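Local coordinates for sgbp-b (Bacteroides uniformis, PDB 7K44), which probably binds xyloglucan at the cell surface of a human gut Bacteroides, as a surface glycan-binding protein of a xyloglucan utilization locus, at residues 42-45 / 46-49; 84-88 / 89-93; 191-195 / 196-200; 273-276 / 277-280. One frame throughout, in Å; residues are numbered along the deposited sequence.

Contact 1 of 4, residues 42-45 / 46-49; sequences PVET and GTPL
Two hydrogen bonds between Glu-44 and Thr-47 close this tight reversal of the chain. In the backbone one, Thr-47 N gives its hydrogen to Glu-44 O over 2.9 Å, approaching from above the carbonyl plane, 42° out of it. The other uses a side chain: Glu-44 N donates to Thr-47 OG1, also at 2.9 Å, with an N-H...O angle of 151°. That hydroxyl lies beside the backbone N of its own residue, opposite the carbonyl carbon (chi1 -65°), which turns it back across the turn. A threonine suits the place because its hydroxyl can accept from Glu-44 N while its CB lies against Val-43.

Water bridges the same hydroxyl to the start of the segment: one molecule donates to Pro-42 O and also pairs with Thr-47 OG1, each at 3.3 Å.

The apolar contacts lie on the buried side. Val-43 CG1 reaches Thr-47 CB at 4.0 Å and Leu-49 CD1 at 4.1 Å, meeting both side chains at about a right angle. Ala-96 and Leu-100 also pack on Val-43, while Leu-49 rests on Val-37 of strand 33-39.

Gly-46 has a positive phi, where a CB would be jammed against Thr-45 O, and this calls for glycine. A positive phi at the third residue is what a type II beta turn requires, and this one, from Glu-44 to Thr-47, leads from the loop after strand 33-39 into strand 48-54 of an antiparallel sheet.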
loop_
_atom_site.group_PDB
_atom_site.type_symbol
_atom_site.label_atom_id
_atom_site.label_comp_id
_atom_site.label_asym_id
_atom_site.label_seq_id
_atom_site.Cartn_x
_atom_site.Cartn_y
_atom_site.Cartn_z
ATOM N N PRO A 42 17.021 22.926 4.541
ATOM C CA PRO A 42 16.121 24.073 4.707
ATOM C C PRO A 42 16.451 25.142 3.682
ATOM O O PRO A 42 17.569 25.175 3.174
ATOM C CB PRO A 42 16.453 24.568 6.110
ATOM C CG PRO A 42 17.889 24.215 6.284
ATOM C CD PRO A 42 18.059 22.888 5.586
ATOM N N VAL A 43 15.470 25.977 3.359
ATOM C CA VAL A 43 15.675 27.049 2.395
ATOM C C VAL A 43 16.342 28.205 3.132
ATOM O O VAL A 43 15.732 28.832 4.002
ATOM C CB VAL A 43 14.357 27.481 1.749
ATOM C CG1 VAL A 43 14.614 28.552 0.714
ATOM C CG2 VAL A 43 13.654 26.269 1.124
ATOM N N GLU A 44 17.597 28.466 2.800
ATOM C CA GLU A 44 18.373 29.560 3.361
ATOM C C GLU A 44 18.551 30.642 2.305
ATOM O O GLU A 44 18.215 30.467 1.131
ATOM C CB GLU A 44 19.755 29.067 3.813
ATOM C CG GLU A 44 19.747 27.848 4.736
ATOM C CD GLU A 44 19.382 28.191 6.173
ATOM O OE1 GLU A 44 19.160 27.255 6.973
ATOM O OE2 GLU A 44 19.315 29.396 6.502
ATOM N N THR A 45 19.079 31.784 2.736
ATOM C CA THR A 45 19.435 32.817 1.780
ATOM C C THR A 45 20.329 32.236 0.693
ATOM O O THR A 45 21.344 31.594 0.975
ATOM C CB THR A 45 20.154 33.959 2.503
ATOM O OG1 THR A 45 19.325 34.430 3.573
ATOM C CG2 THR A 45 20.432 35.118 1.543
ATOM N N GLY A 46 19.930 32.454 -0.558
ATOM C CA GLY A 46 20.692 31.975 -1.690
ATOM C C GLY A 46 20.331 30.586 -2.167
ATOM O O GLY A 46 20.801 30.186 -3.237
ATOM N N THR A 47 19.529 29.836 -1.421
ATOM C CA THR A 47 19.148 28.496 -1.863
ATOM C C THR A 47 18.382 28.579 -3.180
ATOM O O THR A 47 17.407 29.327 -3.277
ATOM C CB THR A 47 18.269 27.819 -0.814
ATOM O OG1 THR A 47 19.035 27.619 0.377
ATOM C CG2 THR A 47 17.787 26.466 -1.334
ATOM N N PRO A 48 18.757 27.805 -4.195
ATOM C CA PRO A 48 18.006 27.846 -5.452
ATOM C C PRO A 48 16.641 27.196 -5.305
ATOM O O PRO A 48 16.490 26.160 -4.653
ATOM C CB PRO A 48 18.888 27.039 -6.419
ATOM C CG PRO A 48 20.222 26.967 -5.770
ATOM C CD PRO A 48 19.979 26.994 -4.301
ATOM N N LEU A 49 15.640 27.823 -5.921
ATOM C CA LEU A 49 14.307 27.250 -6.033
ATOM C C LEU A 49 13.898 27.262 -7.498
ATOM O O LEU A 49 14.345 28.115 -8.274
ATOM C CB LEU A 49 13.253 28.051 -5.231
ATOM C CG LEU A 49 13.365 28.093 -3.707
ATOM C CD1 LEU A 49 14.155 29.309 -3.266
ATOM C CD2 LEU A 49 11.982 28.124 -3.066
HETATM O O HOH W 1 19.790 24.451 0.889
#

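Contact 2 of 4, residues 84-88 / 89-93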
loop_
_atom_site.group_PDB
_atom_site.type_symbol
_atom_site.label_atom_id
_atom_site.label_comp_id
_atom_site.label_asym_id
_atom_site.label_seq_id
_atom_site.Cartn_x
_atom_site.Cartn_y
_atom_site.Cartn_z
ATOM N N THR A 84 14.747 33.855 -13.619
ATOM C CA THR A 84 14.738 33.535 -15.038
ATOM C C THR A 84 13.602 32.568 -15.349
ATOM O O THR A 84 13.189 31.774 -14.499
ATOM C CB THR A 84 16.081 32.935 -15.487
ATOM O OG1 THR A 84 16.399 31.799 -14.679
ATOM C CG2 THR A 84 17.194 33.960 -15.347
ATOM N N VAL A 85 13.105 32.637 -16.586
ATOM C CA VAL A 85 12.035 31.770 -17.067
ATOM C C VAL A 85 12.573 30.936 -18.222
ATOM O O VAL A 85 13.368 31.432 -19.031
ATOM C CB VAL A 85 10.816 32.596 -17.524
ATOM C CG1 VAL A 85 9.570 31.729 -17.546
ATOM C CG2 VAL A 85 10.639 33.805 -16.628
ATOM N N ASN A 86 12.143 29.672 -18.296
ATOM C CA ASN A 86 12.617 28.790 -19.356
ATOM C C ASN A 86 11.877 29.066 -20.669
ATOM O O ASN A 86 10.971 29.902 -20.748
ATOM C CB ASN A 86 12.547 27.324 -18.917
ATOM C CG ASN A 86 11.124 26.806 -18.811
ATOM O OD1 ASN A 86 10.168 27.580 -18.814
ATOM N ND2 ASN A 86 10.978 25.490 -18.699
ATOM N N LYS A 87 12.269 28.341 -21.719
ATOM C CA LYS A 87 11.736 28.598 -23.055
ATOM C C LYS A 87 10.240 28.306 -23.164
ATOM O O LYS A 87 9.541 28.979 -23.928
ATOM C CB LYS A 87 12.527 27.769 -24.075
ATOM C CG LYS A 87 12.049 27.866 -25.511
ATOM C CD LYS A 87 12.861 26.912 -26.389
ATOM C CE LYS A 87 12.847 27.341 -27.850
ATOM N NZ LYS A 87 13.736 26.485 -28.693
ATOM N N ASN A 88 9.733 27.309 -22.443
ATOM C CA ASN A 88 8.325 26.936 -22.529
ATOM C C ASN A 88 7.443 27.657 -21.509
ATOM O O ASN A 88 6.271 27.292 -21.359
ATOM C CB ASN A 88 8.147 25.423 -22.422
ATOM C CG ASN A 88 9.102 24.667 -23.324
ATOM O OD1 ASN A 88 9.595 25.209 -24.320
ATOM N ND2 ASN A 88 9.377 23.412 -22.981
ATOM N N PHE A 89 7.983 28.655 -20.809
ATOM C CA PHE A 89 7.223 29.455 -19.840
ATOM C C PHE A 89 6.529 28.586 -18.793
ATOM O O PHE A 89 5.393 28.848 -18.390
ATOM C CB PHE A 89 6.223 30.394 -20.525
ATOM C CG PHE A 89 6.853 31.401 -21.449
ATOM C CD1 PHE A 89 7.072 31.096 -22.783
ATOM C CD2 PHE A 89 7.205 32.657 -20.991
ATOM C CE1 PHE A 89 7.640 32.023 -23.633
ATOM C CE2 PHE A 89 7.776 33.591 -21.839
ATOM C CZ PHE A 89 7.993 33.270 -23.162
ATOM N N ASP A 90 7.207 27.533 -18.346
ATOM C CA ASP A 90 6.622 26.658 -17.345
ATOM C C ASP A 90 7.544 26.382 -16.159
ATOM O O ASP A 90 7.184 25.581 -15.287
ATOM C CB ASP A 90 6.055 25.367 -17.968
ATOM C CG ASP A 90 7.133 24.442 -18.523
ATOM O OD1 ASP A 90 8.324 24.818 -18.531
ATOM O OD2 ASP A 90 6.774 23.324 -18.958
ATOM N N GLU A 91 8.707 27.030 -16.100
ATOM C CA GLU A 91 9.621 26.877 -14.977
ATOM C C GLU A 91 10.316 28.209 -14.718
ATOM O O GLU A 91 10.818 28.844 -15.648
ATOM C CB GLU A 91 10.637 25.753 -15.243
ATOM C CG GLU A 91 9.995 24.365 -15.353
ATOM C CD GLU A 91 10.986 23.232 -15.579
ATOM O OE1 GLU A 91 12.186 23.514 -15.778
ATOM O OE2 GLU A 91 10.558 22.053 -15.557
ATOM N N ILE A 92 10.312 28.651 -13.459
ATOM C CA ILE A 92 10.942 29.903 -13.047
ATOM C C ILE A 92 12.012 29.584 -12.012
ATOM O O ILE A 92 11.724 28.936 -10.998
ATOM C CB ILE A 92 9.917 30.879 -12.438
ATOM C CG1 ILE A 92 8.795 31.196 -13.425
ATOM C CG2 ILE A 92 10.614 32.157 -12.006
ATOM C CD1 ILE A 92 7.603 31.884 -12.761
ATOM N N SER A 93 13.236 30.053 -12.248
ATOM C CA SER A 93 14.353 29.774 -11.356
ATOM C C SER A 93 14.802 31.046 -10.649
ATOM O O SER A 93 14.865 32.114 -11.263
ATOM C CB SER A 93 15.526 29.167 -12.130
ATOM O OG SER A 93 15.198 27.851 -12.554
#
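The side-chain amide of Asn-86 lies nearly coplanar with the carboxylate of Asp-90, their planes 28° apart. Asn-86 ND2 donates to Asp-90 OD1 at 2.7 Å, and the acceptor sits in the amide plane. The other end of the amide is an acceptor for two backbone groups: Asp-90 N lies on a lone pair of Asn-86 OD1 at 3.0 Å, whereas Glu-91 N comes from above the plane at 3.1 Å. Asparagine suits this place because it offers both a donor and an acceptor; its CG stands between the backbone N and carbonyl carbon (chi1 71°), which brings the amide across to the backbone N-H groups of Asp-90 and Glu-91. An alanine here would remove the amide and would probably leave those N-H groups without this acceptor and the carboxylate without this donor.

Phe-89 turns its ring so that Asn-86 O lies over one face, while Val-85 CG1 approaches CD2 obliquely at 4.3 Å. Val-85 CG1 also meets Ile-92 CG1 at 4.2 Å.

Asn-86 to Phe-89 form a type I turn within the loop that joins strands 84-85 and 91-95. Strand 84-85 edges the sheet, strand 48-54 flanks 91-95 on its other side, and Ile-59 of strand 59-65 packs against Val-85 and Ile-92.

Contact 3 of 4, residues 191-195 / 196-200; sequences AITTM and GGTAE
Thr-194 N donates to Gly-197 O at 2.8 Å, nearly in line with the carbonyl bond, in the last bridge before the turn of a beta hairpin. The hairpin joins strands 188-194 and 197-204 within the IPT/TIG domain, an immunoglobulin-like fold. The two strands run antiparallel, their axes 4.7 Å apart at closest approach, and a type I turn from Thr-194 to Gly-197 connects them.

At the turn, Gly-197 N returns a bond to Thr-194 O, coming from well above the carbonyl plane. Thr-194 OG1 accepts from Gly-196 N at 3.1 Å; its position between the backbone N and carbonyl carbon (chi1 66°) brings the hydroxyl to that amide. Gly-197 has to be glycine: phi is 145° and a CB would be jammed against Gly-196 O.

Further from the turn, Ile-192 and Ala-199 form a hydrogen-bonded pair with two backbone bonds. Their side chains lie on the same face as Thr-194 and both pack on Ile-128 of strand 127-131, a place for apolar residues. On the other face, Ala-191 CB meets Glu-200 CG at 4.1 Å. Threonines fill the next non-hydrogen-bonded pair: beta-branched residues suit extended strands, and here two hydroxyls can meet. Thr-193 also packs on Val-153 and Ser-154 of strand 152-157. The paired side chains cross at an angle and bond through Thr-193 OG1 and Thr-198 OG1, at 3.0 Å, and either oxygen could be the donor.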
loop_
_atom_site.group_PDB
_atom_site.type_symbol
_atom_site.label_atom_id
_atom_site.label_comp_id
_atom_site.label_asym_id
_atom_site.label_seq_id
_atom_site.Cartn_x
_atom_site.Cartn_y
_atom_site.Cartn_z
ATOM N N ALA A 191 9.880 1.583 8.051
ATOM C CA ALA A 191 10.279 2.960 8.322
ATOM C C ALA A 191 10.785 3.599 7.044
ATOM O O ALA A 191 11.646 3.031 6.361
ATOM C CB ALA A 191 11.367 3.011 9.396
ATOM N N ILE A 192 10.251 4.771 6.721
ATOM C CA ILE A 192 10.772 5.604 5.647
ATOM C C ILE A 192 11.434 6.808 6.299
ATOM O O ILE A 192 10.786 7.548 7.050
ATOM C CB ILE A 192 9.671 6.057 4.681
ATOM C CG1 ILE A 192 9.026 4.855 3.986
ATOM C CG2 ILE A 192 10.255 7.032 3.656
ATOM C CD1 ILE A 192 7.832 5.254 3.126
ATOM N N THR A 193 12.717 6.990 6.037
ATOM C CA THR A 193 13.479 8.088 6.610
ATOM C C THR A 193 13.857 9.046 5.495
ATOM O O THR A 193 14.399 8.625 4.465
ATOM C CB THR A 193 14.731 7.572 7.317
ATOM O OG1 THR A 193 14.353 6.752 8.430
ATOM C CG2 THR A 193 15.571 8.738 7.837
ATOM N N THR A 194 13.560 10.321 5.695
ATOM C CA THR A 194 13.972 11.386 4.799
ATOM C C THR A 194 14.868 12.336 5.582
ATOM O O THR A 194 15.050 12.196 6.794
ATOM C CB THR A 194 12.756 12.152 4.279
ATOM O OG1 THR A 194 12.126 12.827 5.370
ATOM C CG2 THR A 194 11.739 11.223 3.631
ATOM N N MET A 195 15.401 13.337 4.879
ATOM C CA MET A 195 16.133 14.395 5.569
ATOM C C MET A 195 15.259 15.134 6.576
ATOM O O MET A 195 15.790 15.749 7.508
ATOM C CB MET A 195 16.754 15.355 4.550
ATOM C CG MET A 195 17.846 14.710 3.711
ATOM S SD MET A 195 19.224 14.133 4.710
ATOM C CE MET A 195 19.964 15.690 5.211
ATOM N N GLY A 196 13.933 15.062 6.429
ATOM C CA GLY A 196 12.998 15.699 7.333
ATOM C C GLY A 196 12.553 14.889 8.530
ATOM O O GLY A 196 11.896 15.442 9.419
ATOM N N GLY A 197 12.851 13.594 8.576
ATOM C CA GLY A 197 12.456 12.771 9.702
ATOM C C GLY A 197 12.103 11.367 9.259
ATOM O O GLY A 197 12.479 10.927 8.174
ATOM N N THR A 198 11.366 10.666 10.124
ATOM C CA THR A 198 11.086 9.248 9.946
ATOM C C THR A 198 9.611 8.972 10.176
ATOM O O THR A 198 9.000 9.496 11.113
ATOM C CB THR A 198 11.928 8.393 10.896
ATOM O OG1 THR A 198 13.318 8.595 10.610
ATOM C CG2 THR A 198 11.593 6.909 10.728
ATOM N N ALA A 199 9.037 8.163 9.291
ATOM C CA ALA A 199 7.688 7.647 9.449
ATOM C C ALA A 199 7.789 6.153 9.681
ATOM O O ALA A 199 8.568 5.470 9.011
ATOM C CB ALA A 199 6.856 7.898 8.190
ATOM N N GLU A 200 7.008 5.652 10.635
ATOM C CA GLU A 200 7.081 4.257 11.040
ATOM C C GLU A 200 5.701 3.616 10.983
ATOM O O GLU A 200 4.699 4.236 11.355
ATOM C CB GLU A 200 7.642 4.127 12.467
ATOM C CG GLU A 200 9.136 4.390 12.569
ATOM C CD GLU A 200 9.643 4.392 14.005
ATOM O OE1 GLU A 200 9.155 3.576 14.820
ATOM O OE2 GLU A 200 10.532 5.217 14.317
#

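Contact 4 of 4, residues 273-276 / 277-280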
loop_
_atom_site.group_PDB
_atom_site.type_symbol
_atom_site.label_atom_id
_atom_site.label_comp_id
_atom_site.label_asym_id
_atom_site.label_seq_id
_atom_site.Cartn_x
_atom_site.Cartn_y
_atom_site.Cartn_z
ATOM N N PHE A 273 2.567 -11.942 20.633
ATOM C CA PHE A 273 2.201 -11.307 19.381
ATOM C C PHE A 273 0.702 -11.276 19.138
ATOM O O PHE A 273 0.259 -10.609 18.198
ATOM C CB PHE A 273 2.926 -11.999 18.219
ATOM C CG PHE A 273 4.417 -11.875 18.311
ATOM C CD1 PHE A 273 5.064 -10.802 17.725
ATOM C CD2 PHE A 273 5.166 -12.803 19.024
ATOM C CE1 PHE A 273 6.436 -10.668 17.821
ATOM C CE2 PHE A 273 6.538 -12.667 19.129
ATOM C CZ PHE A 273 7.173 -11.597 18.521
ATOM N N LEU A 274 -0.086 -11.961 19.964
ATOM C CA LEU A 274 -1.536 -11.871 19.899
ATOM C C LEU A 274 -2.093 -12.285 21.253
ATOM O O LEU A 274 -2.192 -13.482 21.539
ATOM C CB LEU A 274 -2.070 -12.773 18.784
ATOM C CG LEU A 274 -3.575 -12.762 18.514
ATOM C CD1 LEU A 274 -4.153 -11.367 18.648
ATOM C CD2 LEU A 274 -3.863 -13.328 17.134
ATOM N N PRO A 275 -2.453 -11.335 22.113
ATOM C CA PRO A 275 -2.910 -11.703 23.458
ATOM C C PRO A 275 -4.165 -12.562 23.426
ATOM O O PRO A 275 -5.053 -12.390 22.586
ATOM C CB PRO A 275 -3.184 -10.349 24.122
ATOM C CG PRO A 275 -2.298 -9.397 23.375
ATOM C CD PRO A 275 -2.307 -9.878 21.956
ATOM N N THR A 276 -4.236 -13.484 24.386
ATOM C CA THR A 276 -5.337 -14.435 24.438
ATOM C C THR A 276 -6.693 -13.740 24.524
ATOM O O THR A 276 -7.665 -14.182 23.902
ATOM C CB THR A 276 -5.128 -15.374 25.624
ATOM O OG1 THR A 276 -3.824 -15.959 25.527
ATOM C CG2 THR A 276 -6.161 -16.479 25.619
ATOM N N ASP A 277 -6.786 -12.643 25.270
ATOM C CA ASP A 277 -8.085 -12.018 25.479
ATOM C C ASP A 277 -8.477 -11.032 24.380
ATOM O O ASP A 277 -9.464 -10.308 24.547
ATOM C CB ASP A 277 -8.172 -11.368 26.868
ATOM C CG ASP A 277 -7.171 -10.242 27.061
ATOM O OD1 ASP A 277 -6.408 -9.932 26.118
ATOM O OD2 ASP A 277 -7.148 -9.662 28.168
ATOM N N THR A 278 -7.748 -10.995 23.268
ATOM C CA THR A 278 -8.062 -10.044 22.208
ATOM C C THR A 278 -9.467 -10.292 21.663
ATOM O O THR A 278 -9.801 -11.432 21.303
ATOM C CB THR A 278 -7.045 -10.157 21.066
ATOM O OG1 THR A 278 -5.723 -9.961 21.575
ATOM C CG2 THR A 278 -7.329 -9.122 19.986
ATOM N N PRO A 279 -10.309 -9.264 21.576
ATOM C CA PRO A 279 -11.622 -9.431 20.933
ATOM C C PRO A 279 -11.476 -9.851 19.478
ATOM O O PRO A 279 -10.673 -9.288 18.727
ATOM C CB PRO A 279 -12.249 -8.033 21.039
ATOM C CG PRO A 279 -11.511 -7.370 22.154
ATOM C CD PRO A 279 -10.118 -7.907 22.107
ATOM N N THR A 280 -12.298 -10.824 19.075
ATOM C CA THR A 280 -12.302 -11.233 17.675
ATOM C C THR A 280 -12.800 -10.118 16.767
ATOM O O THR A 280 -12.433 -10.079 15.586
ATOM C CB THR A 280 -13.094 -12.534 17.470
ATOM O OG1 THR A 280 -14.438 -12.371 17.928
ATOM C CG2 THR A 280 -12.446 -13.698 18.228
#
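Pro-275 O takes two hydrogen bonds from Thr-278, closing a type I beta turn from Pro-275 to Thr-278 in the loop between strands 255-264 and 283-291. Thr-278 OG1 donates at 2.7 Å and Thr-278 N at 3.1 Å. Both arrive from the same face of the carbonyl plane, the hydroxyl tilted 27° from it and the amide standing higher above it. Threonine suits the end of the turn because its hydroxyl sits beside its own backbone N (chi1 -57°), where both groups can reach one oxygen, while CB and CG2 lie against Leu-274 CD1.

The tightly packed part lies around Thr-278 and Leu-274, both buried. Leu-274 CD1 touches Thr-278 OG1 at 3.6 Å and Thr-278 CG2 at 4.1 Å, the two side chains crossing at about a right angle. Leu-283 of strand 283-291 packs on both residues, and Val-382 adds to the cover over Leu-274. A valine in place of Thr-278 would keep the branched shape but would probably leave Pro-275 O with just the amide bond from this residue, so that the turn is held less firmly.

The corner itself is looser. Asp-277 is exposed, as suits a charged residue, and its CB points away from the preceding segment; its carboxylate makes a light contact with the proline ring, Asp-277 OD1 lying 3.8 Å from Pro-275 CB. The same ring meets the threonine hydroxyl more closely, with Pro-275 CD 3.4 Å from Thr-278 OG1.

Overall arrangement
All four contacts are local reversals of the chain, but their settings differ. Contacts 1 and 2 share one antiparallel sheet, in which strands 48-54 and 91-95 are neighbours, and they touch lightly between Leu-49 and Ser-93. Contact 2 is a surface hairpin in which an asparagine side chain adds three bonds to the backbone ones; contacts 1, 3 and 4 are partly buried. Contact 3, in the IPT/TIG domain, depends more on regular strand pairing and has one largely apolar, buried face. Contact 4, in the xyloglucan-binding domain, involves no strand pairing. Its threonine hydroxyl donates to a carbonyl, whereas that of contact 1, about 52 Å away between centres, accepts from a backbone N-H.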